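PDB 4XUO: endo-1,4-beta-xylanase C from Paenibacillus barcinonensis, which hydrolyses internal beta-1,4-xylosidic linkages of xylan, this chain being its CBM22-1 xylan-binding domain rather than the catalytic domain. Local coordinates for residues A[14-19]-A[146-151]; A[22-27]-A[56-61]. All coordinates share one frame; numbering follows the deposited sequence.

Contact 1 (A[14-19]-A[146-151]); sequences HSFEEG and YLLDEF. With CA (calcium ion), chain C.
His14 and Phe151 form an antiparallel hydrogen-bonded pair, with His14 N to Phe151 O at 2.8 Å and almost straight, and Phe151 N to His14 O at 3.0 Å and more bent. Beyond this pair a calcium ion joins the two segments. Ser15 gives its backbone O to the metal at 2.4 Å. Glu17 gives OE2, its chain bent at chi2 (-59°) to bring the carboxylate back to the ion. Asp149 binds the calcium through both oxygens, OD1 at 2.5 Å and OD2 at 2.6 Å. Tyr40 N also bonds to Asp149 OD2. Ser15 O and Asp149 OD1 lie 3.0 Å apart because they share the metal. Water 1 is a further ligand and donates to Glu150 OE2 at 2.7 Å, so Glu150 acts from the second shell. The Phe16 ring meets Asp149 OD1 at its edge, while Phe16 CE2 lies 3.6 Å from Leu148 O. With an alanine in place of Phe16 the ring is gone, and a gap would probably open beside Leu148 and along the flank of Asp149 OD1. The His14 and Phe151 rings lie side by side, planes oblique. The backbone O atoms of Gln41 and Gln44 complete the calcium site. Strand 146-157 runs between strands 45-49 and 71-80, with Phe16 touching Leu46 and Phe151 touching Ile74.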
loop_
_atom_site.group_PDB
_atom_site.type_symbol
_atom_site.label_atom_id
_atom_site.label_comp_id
_atom_site.label_asym_id
_atom_site.label_seq_id
_atom_site.Cartn_x
_atom_site.Cartn_y
_atom_site.Cartn_z
ATOM N N HIS A 14 6.553 6.355 -5.565
ATOM C CA HIS A 14 7.296 5.126 -5.835
ATOM C C HIS A 14 6.962 4.519 -7.187
ATOM O O HIS A 14 5.832 4.030 -7.408
ATOM C CB HIS A 14 6.998 4.072 -4.782
ATOM C CG HIS A 14 7.482 4.415 -3.413
ATOM N ND1 HIS A 14 7.142 3.658 -2.317
ATOM C CD2 HIS A 14 8.296 5.395 -2.959
ATOM C CE1 HIS A 14 7.763 4.126 -1.250
ATOM N NE2 HIS A 14 8.446 5.203 -1.608
ATOM N N SER A 15 7.954 4.551 -8.084
ATOM C CA SER A 15 7.840 3.966 -9.440
ATOM C C SER A 15 8.484 2.590 -9.580
ATOM O O SER A 15 8.215 1.870 -10.567
ATOM C CB SER A 15 8.480 4.918 -10.441
ATOM O OG SER A 15 9.889 4.917 -10.255
ATOM N N PHE A 16 9.349 2.240 -8.625
ATOM C CA PHE A 16 10.015 0.934 -8.534
ATOM C C PHE A 16 11.013 0.681 -9.673
ATOM O O PHE A 16 11.434 -0.442 -9.874
ATOM C CB PHE A 16 8.991 -0.214 -8.409
ATOM C CG PHE A 16 8.101 -0.068 -7.191
ATOM C CD1 PHE A 16 8.660 -0.127 -5.930
ATOM C CD2 PHE A 16 6.745 0.248 -7.317
ATOM C CE1 PHE A 16 7.874 0.052 -4.795
ATOM C CE2 PHE A 16 5.951 0.417 -6.201
ATOM C CZ PHE A 16 6.522 0.328 -4.928
ATOM N N GLU A 17 11.423 1.756 -10.330
ATOM C CA GLU A 17 12.221 1.696 -11.547
ATOM C C GLU A 17 13.720 1.570 -11.296
ATOM O O GLU A 17 14.474 1.305 -12.229
ATOM C CB GLU A 17 11.962 2.933 -12.386
ATOM C CG GLU A 17 10.551 3.010 -12.935
ATOM C CD GLU A 17 10.184 1.833 -13.808
ATOM O OE1 GLU A 17 10.928 1.558 -14.776
ATOM O OE2 GLU A 17 9.147 1.190 -13.557
ATOM N N GLU A 18 14.150 1.764 -10.051
ATOM C CA GLU A 18 15.527 1.501 -9.659
ATOM C C GLU A 18 15.593 0.074 -9.102
ATOM O O GLU A 18 14.707 -0.744 -9.362
ATOM C CB GLU A 18 16.001 2.562 -8.653
ATOM C CG GLU A 18 16.270 3.935 -9.266
ATOM C CD GLU A 18 15.006 4.739 -9.548
ATOM O OE1 GLU A 18 14.267 5.061 -8.588
ATOM O OE2 GLU A 18 14.753 5.063 -10.736
ATOM N N GLY A 19 16.641 -0.255 -8.361
ATOM C CA GLY A 19 16.818 -1.624 -7.877
ATOM C C GLY A 19 15.983 -2.032 -6.667
ATOM O O GLY A 19 15.703 -3.225 -6.489
ATOM N N TYR A 146 0.180 -10.603 -5.972
ATOM C CA TYR A 146 -0.182 -9.388 -6.641
ATOM C C TYR A 146 0.938 -8.379 -6.714
ATOM O O TYR A 146 1.933 -8.474 -5.975
ATOM C CB TYR A 146 -1.434 -8.748 -5.998
ATOM C CG TYR A 146 -1.463 -8.702 -4.472
ATOM C CD1 TYR A 146 -0.831 -7.677 -3.759
ATOM C CD2 TYR A 146 -2.128 -9.690 -3.743
ATOM C CE1 TYR A 146 -0.879 -7.632 -2.378
ATOM C CE2 TYR A 146 -2.191 -9.656 -2.352
ATOM C CZ TYR A 146 -1.551 -8.643 -1.665
ATOM O OH TYR A 146 -1.586 -8.632 -0.279
ATOM N N LEU A 147 0.748 -7.440 -7.638
ATOM C CA LEU A 147 1.703 -6.400 -7.980
ATOM C C LEU A 147 1.171 -5.005 -7.652
ATOM O O LEU A 147 -0.038 -4.757 -7.751
ATOM C CB LEU A 147 1.979 -6.420 -9.494
ATOM C CG LEU A 147 2.464 -7.748 -10.044
ATOM C CD1 LEU A 147 2.149 -7.878 -11.518
ATOM C CD2 LEU A 147 3.945 -7.930 -9.805
ATOM N N LEU A 148 2.099 -4.086 -7.344
ATOM C CA LEU A 148 1.812 -2.678 -7.086
ATOM C C LEU A 148 2.744 -1.783 -7.880
ATOM O O LEU A 148 3.976 -2.009 -7.896
ATOM C CB LEU A 148 1.977 -2.366 -5.579
ATOM C CG LEU A 148 1.861 -0.910 -5.138
ATOM C CD1 LEU A 148 0.445 -0.387 -5.328
ATOM C CD2 LEU A 148 2.310 -0.688 -3.699
ATOM N N ASP A 149 2.207 -0.735 -8.484
ATOM C CA ASP A 149 3.066 0.248 -9.203
ATOM C C ASP A 149 2.510 1.671 -9.083
ATOM O O ASP A 149 1.348 1.869 -8.729
ATOM C CB ASP A 149 3.194 -0.156 -10.688
ATOM C CG ASP A 149 4.459 0.402 -11.359
ATOM O OD1 ASP A 149 5.335 1.030 -10.660
ATOM O OD2 ASP A 149 4.585 0.191 -12.588
ATOM N N GLU A 150 3.345 2.668 -9.380
ATOM C CA GLU A 150 2.940 4.079 -9.365
ATOM C C GLU A 150 2.215 4.405 -8.068
ATOM O O GLU A 150 1.107 4.911 -8.063
ATOM C CB GLU A 150 2.105 4.456 -10.606
ATOM C CG GLU A 150 2.944 4.578 -11.861
ATOM C CD GLU A 150 3.932 5.730 -11.820
ATOM O OE1 GLU A 150 3.530 6.876 -12.137
ATOM O OE2 GLU A 150 5.116 5.491 -11.477
ATOM N N PHE A 151 2.865 4.068 -6.964
ATOM C CA PHE A 151 2.333 4.367 -5.636
ATOM C C PHE A 151 2.631 5.813 -5.266
ATOM O O PHE A 151 3.716 6.315 -5.568
ATOM C CB PHE A 151 2.921 3.401 -4.599
ATOM C CG PHE A 151 2.478 3.688 -3.184
ATOM C CD1 PHE A 151 1.234 3.294 -2.727
ATOM C CD2 PHE A 151 3.327 4.347 -2.318
ATOM C CE1 PHE A 151 0.829 3.569 -1.429
ATOM C CE2 PHE A 151 2.940 4.631 -1.016
ATOM C CZ PHE A 151 1.687 4.237 -0.567
HETATM CA CA CA C . 6.959 1.236 -12.495
HETATM O O HOH W 1 6.497 3.506 -12.746
#

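Contact 2 (A[22-27]-A[56-61]); sequences QGWTAR and NGPSLS
Strands 25-27 and 57-61 pair antiparallel but are strongly twisted, their short axes 119° apart. Thr25 and Ser59 are a hydrogen-bonded pair, as are Arg27 and Gly57; Ala26 and Pro58 between them are a non-hydrogen-bonded pair. Thr25 O takes two donors from one residue. Ser59 N reaches Thr25 O at 2.8 Å in the carbonyl plane; Ser59 OG reaches Thr25 O at 3.1 Å from above that plane. Ser59 OG stands between its own backbone N and carbonyl carbon (chi1 66°), which turns the hydroxyl to the neighbouring strand. Thr25 CG2 packs 3.6 Å from Ser59 OG. The main apolar contact is Leu60 on Trp24. Leu60 CB sits over the six-membered ring of Trp24, 3.7 Å from its centroid, a CH-pi contact. Leu60 CD2 lies by Trp24 CE2 and CZ2. Pro58 CB packs at 3.8 Å from Trp24 CE3. Water 2 links Gly23 O to Ser61 N. The extended Arg27 side chain reaches a salt bridge with Glu94 and a cation-pi contact with Tyr136. Strand 57-61 also pairs with strand 132-139. This is an edge-strand pairing in one sheet of the beta-sandwich (jelly-roll) fold of CBM22 modules, with Trp24 turned into the core between the sheets.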
loop_
_atom_site.group_PDB
_atom_site.type_symbol
_atom_site.label_atom_id
_atom_site.label_comp_id
_atom_site.label_asym_id
_atom_site.label_seq_id
_atom_site.Cartn_x
_atom_site.Cartn_y
_atom_site.Cartn_z
ATOM N N GLN A 22 12.172 0.498 -2.085
ATOM C CA GLN A 22 11.899 1.856 -1.673
ATOM C C GLN A 22 11.191 1.888 -0.305
ATOM O O GLN A 22 10.343 2.732 -0.068
ATOM C CB GLN A 22 11.078 2.602 -2.738
ATOM C CG GLN A 22 11.696 2.578 -4.135
ATOM C CD GLN A 22 11.078 3.609 -5.079
ATOM O OE1 GLN A 22 10.455 3.259 -6.084
ATOM N NE2 GLN A 22 11.214 4.877 -4.742
ATOM N N GLY A 23 11.575 0.958 0.563
ATOM C CA GLY A 23 11.063 0.879 1.928
ATOM C C GLY A 23 10.011 -0.194 2.124
ATOM O O GLY A 23 9.742 -0.562 3.242
ATOM N N TRP A 24 9.365 -0.662 1.049
ATOM C CA TRP A 24 8.329 -1.665 1.200
ATOM C C TRP A 24 8.985 -2.954 1.639
ATOM O O TRP A 24 10.076 -3.316 1.154
ATOM C CB TRP A 24 7.570 -1.888 -0.096
ATOM C CG TRP A 24 6.641 -0.759 -0.472
ATOM C CD1 TRP A 24 6.952 0.388 -1.148
ATOM C CD2 TRP A 24 5.226 -0.697 -0.213
ATOM N NE1 TRP A 24 5.821 1.157 -1.312
ATOM C CE2 TRP A 24 4.758 0.519 -0.750
ATOM C CE3 TRP A 24 4.327 -1.530 0.466
ATOM C CZ2 TRP A 24 3.422 0.926 -0.650
ATOM C CZ3 TRP A 24 3.004 -1.151 0.544
ATOM C CH2 TRP A 24 2.564 0.083 -0.013
ATOM N N THR A 25 8.347 -3.616 2.573
ATOM C CA THR A 25 8.896 -4.796 3.209
ATOM C C THR A 25 7.826 -5.846 3.526
ATOM O O THR A 25 6.608 -5.598 3.459
ATOM C CB THR A 25 9.680 -4.385 4.461
ATOM O OG1 THR A 25 10.458 -5.509 4.902
ATOM C CG2 THR A 25 8.747 -3.960 5.555
ATOM N N ALA A 26 8.265 -7.055 3.819
ATOM C CA ALA A 26 7.318 -8.152 4.029
ATOM C C ALA A 26 6.555 -8.034 5.340
ATOM O O ALA A 26 7.154 -7.692 6.378
ATOM C CB ALA A 26 8.041 -9.478 3.986
ATOM N N ARG A 27 5.246 -8.340 5.273
ATOM C CA ARG A 27 4.391 -8.502 6.438
ATOM C C ARG A 27 3.906 -9.952 6.395
ATOM O O ARG A 27 3.091 -10.329 5.547
ATOM C CB ARG A 27 3.219 -7.521 6.418
ATOM C CG ARG A 27 2.190 -7.693 7.511
ATOM C CD ARG A 27 1.071 -6.654 7.300
ATOM N NE ARG A 27 -0.054 -6.793 8.216
ATOM C CZ ARG A 27 -0.116 -6.260 9.435
ATOM N NH1 ARG A 27 0.922 -5.578 9.923
ATOM N NH2 ARG A 27 -1.214 -6.399 10.173
ATOM N N ASN A 56 -1.383 -10.969 5.468
ATOM C CA ASN A 56 -0.072 -10.806 4.849
ATOM C C ASN A 56 -0.103 -9.823 3.680
ATOM O O ASN A 56 -1.141 -9.643 3.000
ATOM C CB ASN A 56 0.470 -12.097 4.276
ATOM C CG ASN A 56 0.598 -13.233 5.286
ATOM O OD1 ASN A 56 0.473 -13.092 6.526
ATOM N ND2 ASN A 56 0.827 -14.379 4.743
ATOM N N GLY A 57 1.053 -9.216 3.402
ATOM C CA GLY A 57 1.198 -8.398 2.208
ATOM C C GLY A 57 2.466 -7.585 2.221
ATOM O O GLY A 57 3.248 -7.718 3.182
ATOM N N PRO A 58 2.659 -6.739 1.195
ATOM C CA PRO A 58 3.716 -5.748 1.251
ATOM C C PRO A 58 3.308 -4.630 2.182
ATOM O O PRO A 58 2.124 -4.267 2.219
ATOM C CB PRO A 58 3.815 -5.269 -0.186
ATOM C CG PRO A 58 2.392 -5.337 -0.689
ATOM C CD PRO A 58 1.757 -6.487 0.046
ATOM N N SER A 59 4.262 -4.116 2.964
ATOM C CA SER A 59 3.969 -3.040 3.931
ATOM C C SER A 59 4.970 -1.906 3.897
ATOM O O SER A 59 6.111 -2.100 3.459
ATOM C CB SER A 59 3.912 -3.580 5.355
ATOM O OG SER A 59 5.204 -4.064 5.779
ATOM N N LEU A 60 4.532 -0.750 4.394
ATOM C CA LEU A 60 5.312 0.491 4.358
ATOM C C LEU A 60 5.046 1.328 5.618
ATOM O O LEU A 60 3.921 1.690 5.924
ATOM C CB LEU A 60 4.980 1.286 3.096
ATOM C CG LEU A 60 5.803 2.556 2.849
ATOM C CD1 LEU A 60 7.226 2.270 2.428
ATOM C CD2 LEU A 60 5.135 3.456 1.811
ATOM N N SER A 61 6.092 1.607 6.393
ATOM C CA SER A 61 5.934 2.490 7.537
ATOM C C SER A 61 5.601 3.908 7.058
ATOM O O SER A 61 6.302 4.437 6.208
ATOM C CB SER A 61 7.235 2.577 8.359
ATOM O OG SER A 61 7.007 3.385 9.517
HETATM O O HOH W 2 8.804 0.784 5.625
#

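Overall arrangement
The two contacts belong to different sheets of one beta-sandwich. Contact 1 joins the end of strand 10-14 and the loop after it to strand 146-157; contact 2 joins strands 25-27 and 57-61. Along the chain contact 2 is nested inside the loop closed by contact 1, and their centres are 12 Å apart. They meet directly: His14 ND1 and Trp24 NE1 are 3.0 Å apart, a probable hydrogen bond, and Gln22 OE1 probably accepts from Phe16 N. Contact 1 is buried, joined by a metal with carboxylate and backbone carbonyl ligands and a single bridged pair. Contact 2 is partly buried and relies on a ladder of backbone bonds, with Trp24 and Leu60 inside and Thr25 at the surface.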